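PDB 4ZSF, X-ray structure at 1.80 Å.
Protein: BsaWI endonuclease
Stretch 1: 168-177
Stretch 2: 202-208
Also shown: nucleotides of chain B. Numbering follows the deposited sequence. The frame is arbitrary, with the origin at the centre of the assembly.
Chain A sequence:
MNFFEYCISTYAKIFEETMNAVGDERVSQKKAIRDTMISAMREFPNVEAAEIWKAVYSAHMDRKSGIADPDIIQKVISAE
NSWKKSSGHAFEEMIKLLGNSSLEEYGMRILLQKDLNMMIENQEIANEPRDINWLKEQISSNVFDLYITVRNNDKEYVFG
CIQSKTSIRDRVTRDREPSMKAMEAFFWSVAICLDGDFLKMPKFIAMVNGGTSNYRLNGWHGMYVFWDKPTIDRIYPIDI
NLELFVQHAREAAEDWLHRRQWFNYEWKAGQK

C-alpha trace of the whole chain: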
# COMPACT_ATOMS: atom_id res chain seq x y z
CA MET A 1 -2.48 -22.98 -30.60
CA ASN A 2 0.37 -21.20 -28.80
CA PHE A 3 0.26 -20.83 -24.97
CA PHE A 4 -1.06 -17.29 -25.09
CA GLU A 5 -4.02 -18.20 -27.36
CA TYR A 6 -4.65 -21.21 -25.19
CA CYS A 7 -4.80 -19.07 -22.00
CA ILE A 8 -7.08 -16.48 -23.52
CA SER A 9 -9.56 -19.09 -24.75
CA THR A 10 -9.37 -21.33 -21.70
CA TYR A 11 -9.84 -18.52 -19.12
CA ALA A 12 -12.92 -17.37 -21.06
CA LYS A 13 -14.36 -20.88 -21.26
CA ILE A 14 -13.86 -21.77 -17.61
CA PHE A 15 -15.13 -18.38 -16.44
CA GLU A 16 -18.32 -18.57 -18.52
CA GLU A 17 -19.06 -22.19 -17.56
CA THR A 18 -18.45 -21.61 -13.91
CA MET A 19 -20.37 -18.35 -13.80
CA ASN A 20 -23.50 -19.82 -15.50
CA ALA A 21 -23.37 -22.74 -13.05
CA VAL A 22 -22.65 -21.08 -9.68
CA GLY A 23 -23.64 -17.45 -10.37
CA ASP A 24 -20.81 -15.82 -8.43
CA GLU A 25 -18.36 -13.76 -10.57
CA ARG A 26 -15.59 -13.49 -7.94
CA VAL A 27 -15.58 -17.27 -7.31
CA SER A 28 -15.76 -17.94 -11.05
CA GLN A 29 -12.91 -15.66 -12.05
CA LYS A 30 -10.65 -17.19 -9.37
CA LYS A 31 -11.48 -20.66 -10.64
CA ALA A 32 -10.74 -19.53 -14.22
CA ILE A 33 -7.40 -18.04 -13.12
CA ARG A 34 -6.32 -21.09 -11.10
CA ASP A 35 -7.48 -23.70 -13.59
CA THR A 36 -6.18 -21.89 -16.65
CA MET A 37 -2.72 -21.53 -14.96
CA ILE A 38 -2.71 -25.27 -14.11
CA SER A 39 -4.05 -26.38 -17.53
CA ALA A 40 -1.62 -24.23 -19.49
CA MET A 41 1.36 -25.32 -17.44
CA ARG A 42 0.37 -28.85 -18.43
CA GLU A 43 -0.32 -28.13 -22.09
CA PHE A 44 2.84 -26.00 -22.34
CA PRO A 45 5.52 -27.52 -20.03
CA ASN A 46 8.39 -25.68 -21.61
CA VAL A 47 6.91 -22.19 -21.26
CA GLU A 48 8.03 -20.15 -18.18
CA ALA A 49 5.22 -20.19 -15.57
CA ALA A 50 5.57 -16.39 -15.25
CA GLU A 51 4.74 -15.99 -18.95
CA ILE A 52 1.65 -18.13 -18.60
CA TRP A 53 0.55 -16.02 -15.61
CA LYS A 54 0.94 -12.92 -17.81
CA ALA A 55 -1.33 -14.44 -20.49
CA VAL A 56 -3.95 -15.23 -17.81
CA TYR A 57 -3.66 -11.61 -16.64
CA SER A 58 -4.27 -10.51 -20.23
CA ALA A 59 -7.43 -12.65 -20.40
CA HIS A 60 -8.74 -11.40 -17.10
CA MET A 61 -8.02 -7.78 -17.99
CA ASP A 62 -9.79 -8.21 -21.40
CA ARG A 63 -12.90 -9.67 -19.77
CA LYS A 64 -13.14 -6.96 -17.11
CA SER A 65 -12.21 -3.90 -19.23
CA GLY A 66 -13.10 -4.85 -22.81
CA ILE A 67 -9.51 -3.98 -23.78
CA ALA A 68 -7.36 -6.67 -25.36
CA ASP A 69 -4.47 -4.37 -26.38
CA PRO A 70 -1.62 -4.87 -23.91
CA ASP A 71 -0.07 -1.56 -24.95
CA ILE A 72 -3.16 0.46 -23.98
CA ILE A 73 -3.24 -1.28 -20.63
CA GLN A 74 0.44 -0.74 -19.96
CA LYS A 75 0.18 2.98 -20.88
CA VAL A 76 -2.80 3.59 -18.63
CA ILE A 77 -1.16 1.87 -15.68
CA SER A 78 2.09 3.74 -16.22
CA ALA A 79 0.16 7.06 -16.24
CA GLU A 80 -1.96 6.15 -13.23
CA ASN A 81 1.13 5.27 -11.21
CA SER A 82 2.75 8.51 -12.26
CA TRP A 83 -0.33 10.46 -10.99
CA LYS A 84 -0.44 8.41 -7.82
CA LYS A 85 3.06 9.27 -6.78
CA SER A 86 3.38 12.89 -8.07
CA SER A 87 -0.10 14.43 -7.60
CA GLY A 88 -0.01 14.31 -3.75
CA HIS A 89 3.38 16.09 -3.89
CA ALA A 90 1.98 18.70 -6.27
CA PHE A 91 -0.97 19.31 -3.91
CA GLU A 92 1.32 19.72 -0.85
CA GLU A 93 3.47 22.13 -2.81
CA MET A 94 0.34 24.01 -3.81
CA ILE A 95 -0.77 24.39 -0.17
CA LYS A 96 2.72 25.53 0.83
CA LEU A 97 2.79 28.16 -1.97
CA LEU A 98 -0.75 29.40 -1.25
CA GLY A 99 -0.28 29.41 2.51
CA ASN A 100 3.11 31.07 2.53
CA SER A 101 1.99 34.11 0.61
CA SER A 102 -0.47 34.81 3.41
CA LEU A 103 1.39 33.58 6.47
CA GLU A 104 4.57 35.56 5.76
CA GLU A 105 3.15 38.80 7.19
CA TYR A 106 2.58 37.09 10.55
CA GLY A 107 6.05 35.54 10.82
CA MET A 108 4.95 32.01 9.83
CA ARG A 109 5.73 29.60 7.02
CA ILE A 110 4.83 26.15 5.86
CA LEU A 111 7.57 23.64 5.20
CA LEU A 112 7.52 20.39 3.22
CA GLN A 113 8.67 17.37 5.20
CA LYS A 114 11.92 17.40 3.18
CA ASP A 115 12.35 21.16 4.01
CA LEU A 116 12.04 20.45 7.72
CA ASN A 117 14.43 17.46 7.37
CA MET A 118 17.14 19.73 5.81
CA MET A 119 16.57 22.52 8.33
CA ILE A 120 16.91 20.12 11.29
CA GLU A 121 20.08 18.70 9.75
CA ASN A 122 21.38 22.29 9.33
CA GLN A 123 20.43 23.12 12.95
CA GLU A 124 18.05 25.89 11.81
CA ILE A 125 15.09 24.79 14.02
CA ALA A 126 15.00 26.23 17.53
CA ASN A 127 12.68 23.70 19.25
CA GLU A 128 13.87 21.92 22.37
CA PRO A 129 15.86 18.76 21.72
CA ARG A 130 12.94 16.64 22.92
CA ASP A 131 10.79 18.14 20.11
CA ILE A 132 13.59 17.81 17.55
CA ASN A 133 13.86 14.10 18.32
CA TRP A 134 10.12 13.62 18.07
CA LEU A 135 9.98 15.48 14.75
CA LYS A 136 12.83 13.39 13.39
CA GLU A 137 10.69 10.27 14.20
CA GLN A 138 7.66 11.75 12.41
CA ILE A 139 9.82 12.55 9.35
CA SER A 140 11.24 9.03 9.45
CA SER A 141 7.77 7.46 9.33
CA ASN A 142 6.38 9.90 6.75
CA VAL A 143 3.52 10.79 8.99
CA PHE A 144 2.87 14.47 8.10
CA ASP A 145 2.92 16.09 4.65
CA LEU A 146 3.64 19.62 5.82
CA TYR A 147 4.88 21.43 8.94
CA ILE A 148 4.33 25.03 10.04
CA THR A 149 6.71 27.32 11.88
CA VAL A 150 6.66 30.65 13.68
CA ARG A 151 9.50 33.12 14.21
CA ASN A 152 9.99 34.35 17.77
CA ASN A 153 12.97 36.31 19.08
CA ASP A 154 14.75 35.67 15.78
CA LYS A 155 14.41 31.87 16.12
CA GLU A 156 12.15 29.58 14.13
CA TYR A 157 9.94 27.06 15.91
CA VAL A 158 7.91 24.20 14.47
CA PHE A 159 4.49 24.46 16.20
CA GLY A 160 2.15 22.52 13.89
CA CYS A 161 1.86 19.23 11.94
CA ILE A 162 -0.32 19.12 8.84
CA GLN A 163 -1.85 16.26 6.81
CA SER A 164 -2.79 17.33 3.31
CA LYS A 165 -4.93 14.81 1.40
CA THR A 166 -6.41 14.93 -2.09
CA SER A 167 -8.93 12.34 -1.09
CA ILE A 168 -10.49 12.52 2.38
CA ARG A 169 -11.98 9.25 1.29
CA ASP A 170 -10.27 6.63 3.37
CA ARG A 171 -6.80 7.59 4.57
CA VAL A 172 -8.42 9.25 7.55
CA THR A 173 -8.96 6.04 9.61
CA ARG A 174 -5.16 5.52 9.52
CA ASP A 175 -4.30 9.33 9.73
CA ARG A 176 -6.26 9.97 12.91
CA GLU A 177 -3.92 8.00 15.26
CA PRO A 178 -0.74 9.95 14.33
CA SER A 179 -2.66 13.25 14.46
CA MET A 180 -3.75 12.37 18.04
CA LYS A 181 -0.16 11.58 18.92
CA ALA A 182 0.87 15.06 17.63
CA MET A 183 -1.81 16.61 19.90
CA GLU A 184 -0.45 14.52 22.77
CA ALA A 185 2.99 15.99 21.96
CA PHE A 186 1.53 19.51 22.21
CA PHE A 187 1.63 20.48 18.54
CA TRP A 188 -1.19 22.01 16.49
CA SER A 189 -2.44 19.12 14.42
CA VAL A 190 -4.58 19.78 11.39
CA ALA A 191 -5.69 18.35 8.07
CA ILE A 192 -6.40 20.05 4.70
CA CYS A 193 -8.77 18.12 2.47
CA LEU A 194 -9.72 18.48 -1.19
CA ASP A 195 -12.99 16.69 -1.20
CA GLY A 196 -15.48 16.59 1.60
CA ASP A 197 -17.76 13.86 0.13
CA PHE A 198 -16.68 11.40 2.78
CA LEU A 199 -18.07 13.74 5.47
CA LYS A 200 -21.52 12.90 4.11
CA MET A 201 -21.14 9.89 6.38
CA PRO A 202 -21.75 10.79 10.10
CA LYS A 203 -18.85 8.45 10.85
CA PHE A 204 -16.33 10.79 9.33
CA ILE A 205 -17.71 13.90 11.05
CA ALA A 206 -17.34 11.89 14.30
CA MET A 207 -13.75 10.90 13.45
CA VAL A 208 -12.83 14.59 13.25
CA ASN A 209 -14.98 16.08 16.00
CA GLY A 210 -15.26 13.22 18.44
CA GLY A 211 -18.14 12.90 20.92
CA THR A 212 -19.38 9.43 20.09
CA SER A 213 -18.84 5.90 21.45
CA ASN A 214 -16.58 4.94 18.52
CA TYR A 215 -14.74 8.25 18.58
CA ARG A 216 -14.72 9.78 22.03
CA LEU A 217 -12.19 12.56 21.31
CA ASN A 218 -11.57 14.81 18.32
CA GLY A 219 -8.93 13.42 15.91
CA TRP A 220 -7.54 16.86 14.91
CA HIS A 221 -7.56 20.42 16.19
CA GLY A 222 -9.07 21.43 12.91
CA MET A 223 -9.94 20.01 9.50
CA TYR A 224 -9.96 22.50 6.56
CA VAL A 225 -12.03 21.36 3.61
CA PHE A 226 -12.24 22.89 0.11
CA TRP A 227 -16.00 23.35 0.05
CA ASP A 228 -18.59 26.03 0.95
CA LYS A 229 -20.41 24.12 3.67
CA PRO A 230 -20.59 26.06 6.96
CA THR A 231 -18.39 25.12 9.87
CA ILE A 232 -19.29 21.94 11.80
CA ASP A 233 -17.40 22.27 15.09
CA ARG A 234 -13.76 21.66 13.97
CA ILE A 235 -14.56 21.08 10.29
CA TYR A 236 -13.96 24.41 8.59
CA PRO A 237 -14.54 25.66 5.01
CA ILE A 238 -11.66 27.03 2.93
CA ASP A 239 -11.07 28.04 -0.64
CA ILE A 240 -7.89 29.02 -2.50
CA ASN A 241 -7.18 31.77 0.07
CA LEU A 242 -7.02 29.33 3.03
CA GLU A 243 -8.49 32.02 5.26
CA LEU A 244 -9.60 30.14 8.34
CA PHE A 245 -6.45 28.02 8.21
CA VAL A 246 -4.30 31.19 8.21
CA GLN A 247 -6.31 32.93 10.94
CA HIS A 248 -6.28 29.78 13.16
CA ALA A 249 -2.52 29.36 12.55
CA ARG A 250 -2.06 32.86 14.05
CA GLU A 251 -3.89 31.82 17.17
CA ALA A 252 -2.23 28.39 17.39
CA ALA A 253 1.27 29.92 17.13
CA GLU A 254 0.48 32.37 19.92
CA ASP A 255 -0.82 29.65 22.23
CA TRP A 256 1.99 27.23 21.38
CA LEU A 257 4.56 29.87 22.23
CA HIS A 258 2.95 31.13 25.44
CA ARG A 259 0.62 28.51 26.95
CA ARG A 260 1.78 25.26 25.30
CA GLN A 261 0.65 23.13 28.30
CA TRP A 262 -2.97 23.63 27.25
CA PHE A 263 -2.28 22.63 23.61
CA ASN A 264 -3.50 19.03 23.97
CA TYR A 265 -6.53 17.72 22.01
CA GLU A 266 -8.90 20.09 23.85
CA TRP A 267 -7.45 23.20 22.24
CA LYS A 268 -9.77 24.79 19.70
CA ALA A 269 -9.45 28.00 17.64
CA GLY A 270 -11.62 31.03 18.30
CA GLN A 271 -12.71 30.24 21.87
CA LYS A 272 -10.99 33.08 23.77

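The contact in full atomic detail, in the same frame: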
# COMPACT_ATOMS: atom_id res chain seq x y z
N ILE A 168 -10.17 12.74 0.98
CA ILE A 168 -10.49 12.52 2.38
C ILE A 168 -11.15 11.16 2.51
O ILE A 168 -11.66 10.81 3.56
CB ILE A 168 -11.42 13.61 2.93
N ARG A 169 -11.14 10.42 1.42
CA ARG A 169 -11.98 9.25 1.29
C ARG A 169 -11.73 8.27 2.43
O ARG A 169 -12.64 7.94 3.18
CB ARG A 169 -11.76 8.58 -0.07
N ASP A 170 -10.49 7.83 2.59
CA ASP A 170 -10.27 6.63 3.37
C ASP A 170 -9.11 6.74 4.31
O ASP A 170 -9.15 6.18 5.41
CB ASP A 170 -10.03 5.43 2.43
N ARG A 171 -8.08 7.48 3.86
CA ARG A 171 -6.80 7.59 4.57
C ARG A 171 -7.01 8.02 6.02
O ARG A 171 -6.15 7.80 6.89
CB ARG A 171 -5.86 8.57 3.84
N VAL A 172 -8.18 8.60 6.29
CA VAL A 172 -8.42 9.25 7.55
C VAL A 172 -8.53 8.24 8.70
O VAL A 172 -8.19 8.61 9.80
CB VAL A 172 -9.68 10.18 7.51
CG1 VAL A 172 -9.57 11.23 6.34
CG2 VAL A 172 -10.97 9.36 7.44
N THR A 173 -8.97 6.99 8.48
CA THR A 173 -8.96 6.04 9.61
C THR A 173 -7.52 5.82 10.08
O THR A 173 -7.27 5.83 11.28
CB THR A 173 -9.61 4.64 9.31
OG1 THR A 173 -8.82 3.92 8.36
CG2 THR A 173 -11.02 4.77 8.78
N ARG A 174 -6.57 5.68 9.14
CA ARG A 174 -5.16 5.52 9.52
C ARG A 174 -4.39 6.84 9.87
O ARG A 174 -3.33 6.78 10.51
CB ARG A 174 -4.42 4.79 8.39
N ASP A 175 -4.90 8.00 9.45
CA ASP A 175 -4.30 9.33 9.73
C ASP A 175 -4.69 9.91 11.10
O ASP A 175 -4.01 10.79 11.64
CB ASP A 175 -4.74 10.34 8.67
CG ASP A 175 -4.10 10.06 7.29
OD1 ASP A 175 -2.91 9.71 7.22
OD2 ASP A 175 -4.82 10.20 6.29
N ARG A 176 -5.81 9.45 11.62
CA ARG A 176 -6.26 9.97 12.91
C ARG A 176 -5.28 9.64 14.07
O ARG A 176 -5.03 10.50 14.90
CB ARG A 176 -7.66 9.42 13.20
CG ARG A 176 -8.26 9.80 14.52
CD ARG A 176 -9.74 9.29 14.70
NE ARG A 176 -9.99 8.94 16.13
CZ ARG A 176 -10.64 9.78 16.94
NH1 ARG A 176 -11.13 10.90 16.43
NH2 ARG A 176 -10.85 9.50 18.21
N GLU A 177 -4.76 8.42 14.12
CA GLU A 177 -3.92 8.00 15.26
C GLU A 177 -2.62 8.89 15.32
O GLU A 177 -2.31 9.45 16.38
CB GLU A 177 -3.63 6.47 15.21
N PRO A 202 -21.89 10.39 8.68
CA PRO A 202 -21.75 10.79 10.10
C PRO A 202 -20.48 10.23 10.75
O PRO A 202 -19.89 10.86 11.64
CB PRO A 202 -22.99 10.20 10.75
CG PRO A 202 -23.99 10.18 9.65
CD PRO A 202 -23.23 9.87 8.39
N LYS A 203 -20.07 9.05 10.31
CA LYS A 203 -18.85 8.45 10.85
C LYS A 203 -17.66 9.39 10.71
O LYS A 203 -16.90 9.57 11.66
CB LYS A 203 -18.54 7.12 10.16
CG LYS A 203 -17.19 6.53 10.58
CD LYS A 203 -16.59 5.66 9.50
CE LYS A 203 -15.33 4.94 9.98
NZ LYS A 203 -15.65 3.93 11.03
N PHE A 204 -17.50 9.99 9.55
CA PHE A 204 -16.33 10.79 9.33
C PHE A 204 -16.38 12.15 10.06
O PHE A 204 -15.36 12.62 10.61
CB PHE A 204 -16.11 10.92 7.84
CG PHE A 204 -15.72 9.59 7.18
CD1 PHE A 204 -16.61 8.90 6.36
CD2 PHE A 204 -14.46 9.03 7.41
CE1 PHE A 204 -16.25 7.70 5.76
CE2 PHE A 204 -14.09 7.83 6.81
CZ PHE A 204 -14.99 7.16 5.99
N ILE A 205 -17.56 12.74 10.17
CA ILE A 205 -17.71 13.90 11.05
C ILE A 205 -17.28 13.55 12.49
O ILE A 205 -16.59 14.33 13.15
CB ILE A 205 -19.17 14.42 11.04
CG1 ILE A 205 -19.45 15.13 9.71
CG2 ILE A 205 -19.42 15.41 12.16
CD1 ILE A 205 -20.96 15.25 9.42
N ALA A 206 -17.66 12.35 12.95
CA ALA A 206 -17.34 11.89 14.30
C ALA A 206 -15.84 11.65 14.47
O ALA A 206 -15.27 11.96 15.52
CB ALA A 206 -18.14 10.61 14.63
N MET A 207 -15.20 11.11 13.43
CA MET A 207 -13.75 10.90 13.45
C MET A 207 -13.00 12.20 13.65
O MET A 207 -11.91 12.18 14.26
CB MET A 207 -13.24 10.27 12.15
CG MET A 207 -13.63 8.84 12.00
SD MET A 207 -12.64 7.95 10.77
CE MET A 207 -11.25 7.47 11.79
N VAL A 208 -13.53 13.31 13.12
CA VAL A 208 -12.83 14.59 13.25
C VAL A 208 -13.20 15.19 14.60
O VAL A 208 -12.33 15.59 15.38
CB VAL A 208 -13.18 15.59 12.10
CG1 VAL A 208 -12.60 17.00 12.34
CG2 VAL A 208 -12.75 14.98 10.74
P DC B 3 -17.22 1.44 9.03
OP1 DC B 3 -17.36 1.38 10.50
OP2 DC B 3 -17.18 2.70 8.24
O5' DC B 3 -15.91 0.64 8.60
C5' DC B 3 -15.63 -0.62 9.13
C4' DC B 3 -14.50 -1.22 8.35
O4' DC B 3 -15.01 -1.87 7.12
C3' DC B 3 -13.46 -0.18 7.86
O3' DC B 3 -12.20 -0.73 7.96
C2' DC B 3 -13.81 -0.03 6.38
C1' DC B 3 -14.13 -1.49 6.08
N1 DC B 3 -14.74 -1.72 4.79
C2 DC B 3 -14.75 -3.03 4.29
O2 DC B 3 -14.29 -3.94 4.99
N3 DC B 3 -15.29 -3.26 3.08
C4 DC B 3 -15.80 -2.25 2.36
N4 DC B 3 -16.37 -2.54 1.19
C5 DC B 3 -15.79 -0.90 2.85
C6 DC B 3 -15.24 -0.69 4.05
P DG B 4 -11.01 0.06 8.69
OP1 DG B 4 -11.45 0.33 10.06
OP2 DG B 4 -10.50 1.12 7.79
O5' DG B 4 -9.83 -1.05 8.70
C5' DG B 4 -10.08 -2.33 9.21
C4' DG B 4 -9.31 -3.34 8.41
O4' DG B 4 -10.02 -3.63 7.17
C3' DG B 4 -7.92 -2.92 8.02
O3' DG B 4 -7.10 -4.10 8.05
C2' DG B 4 -8.13 -2.36 6.59
C1' DG B 4 -9.18 -3.34 6.05
N9 DG B 4 -10.04 -2.83 4.96
C8 DG B 4 -10.63 -1.57 4.88
N7 DG B 4 -11.42 -1.44 3.83
C5 DG B 4 -11.34 -2.65 3.19
C6 DG B 4 -11.96 -3.08 1.99
O6 DG B 4 -12.75 -2.44 1.26
N1 DG B 4 -11.66 -4.41 1.69
C2 DG B 4 -10.79 -5.19 2.44
N2 DG B 4 -10.57 -6.44 2.01
N3 DG B 4 -10.24 -4.80 3.58
C4 DG B 4 -10.53 -3.53 3.89

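The contact between residues 168-177 and 202-208 of BsaWI endonuclease is a small, nearly parallel helix-helix packing in which one methionine fills the gap between the backbones and a single arginine hydrogen bond ties them together. The helical segments 172-177 and 202-208 run in almost the same direction, 12° apart, but their axes come no closer than 10.9 Å. At that spacing side chains, not backbones, fill most of the interval, and the helices meet through them.

Met207 does most of this work. Its CA-to-CB bond points toward the other helix, and its flexible thioether chain reaches the neighbouring backbone: CE of Met207 lies 3.5 Å from CA of Thr173 and 3.8 Å from O of Val172, while its SD sits 4.0 Å from CG2 of Val172. The same valine methyl meets Phe204, with CG2 of Val172 3.5 Å from CD2 of Phe204, at the edge of the ring. Val172 thus packs against two residues spaced about one helical turn apart, and packing these apolar groups together shields them from water, although Phe204 stays partly exposed. Farther along the ring, CZ of Phe204 approaches the carbonyl O of Arg169 at 3.7 Å, in the loop preceding the helix.

The polar tie comes from Arg176, whose NH1 donates to O of Met207 across 2.6 Å. This carbonyl lies near the guanidinium plane, at its edge, where the N-H groups point. The arginine's aliphatic portion also contributes, its CD packing 3.7 Å from CE of Met207, so one side chain serves both apolar and polar needs.

Both helices also face DNA: OG1 of Thr173 makes a weak hydrogen bond to OP2 of DG4 (3.3 Å), and NZ of Lys203 another weak one to OP1 of DC3 (3.1 Å), engaging successive phosphates of one strand.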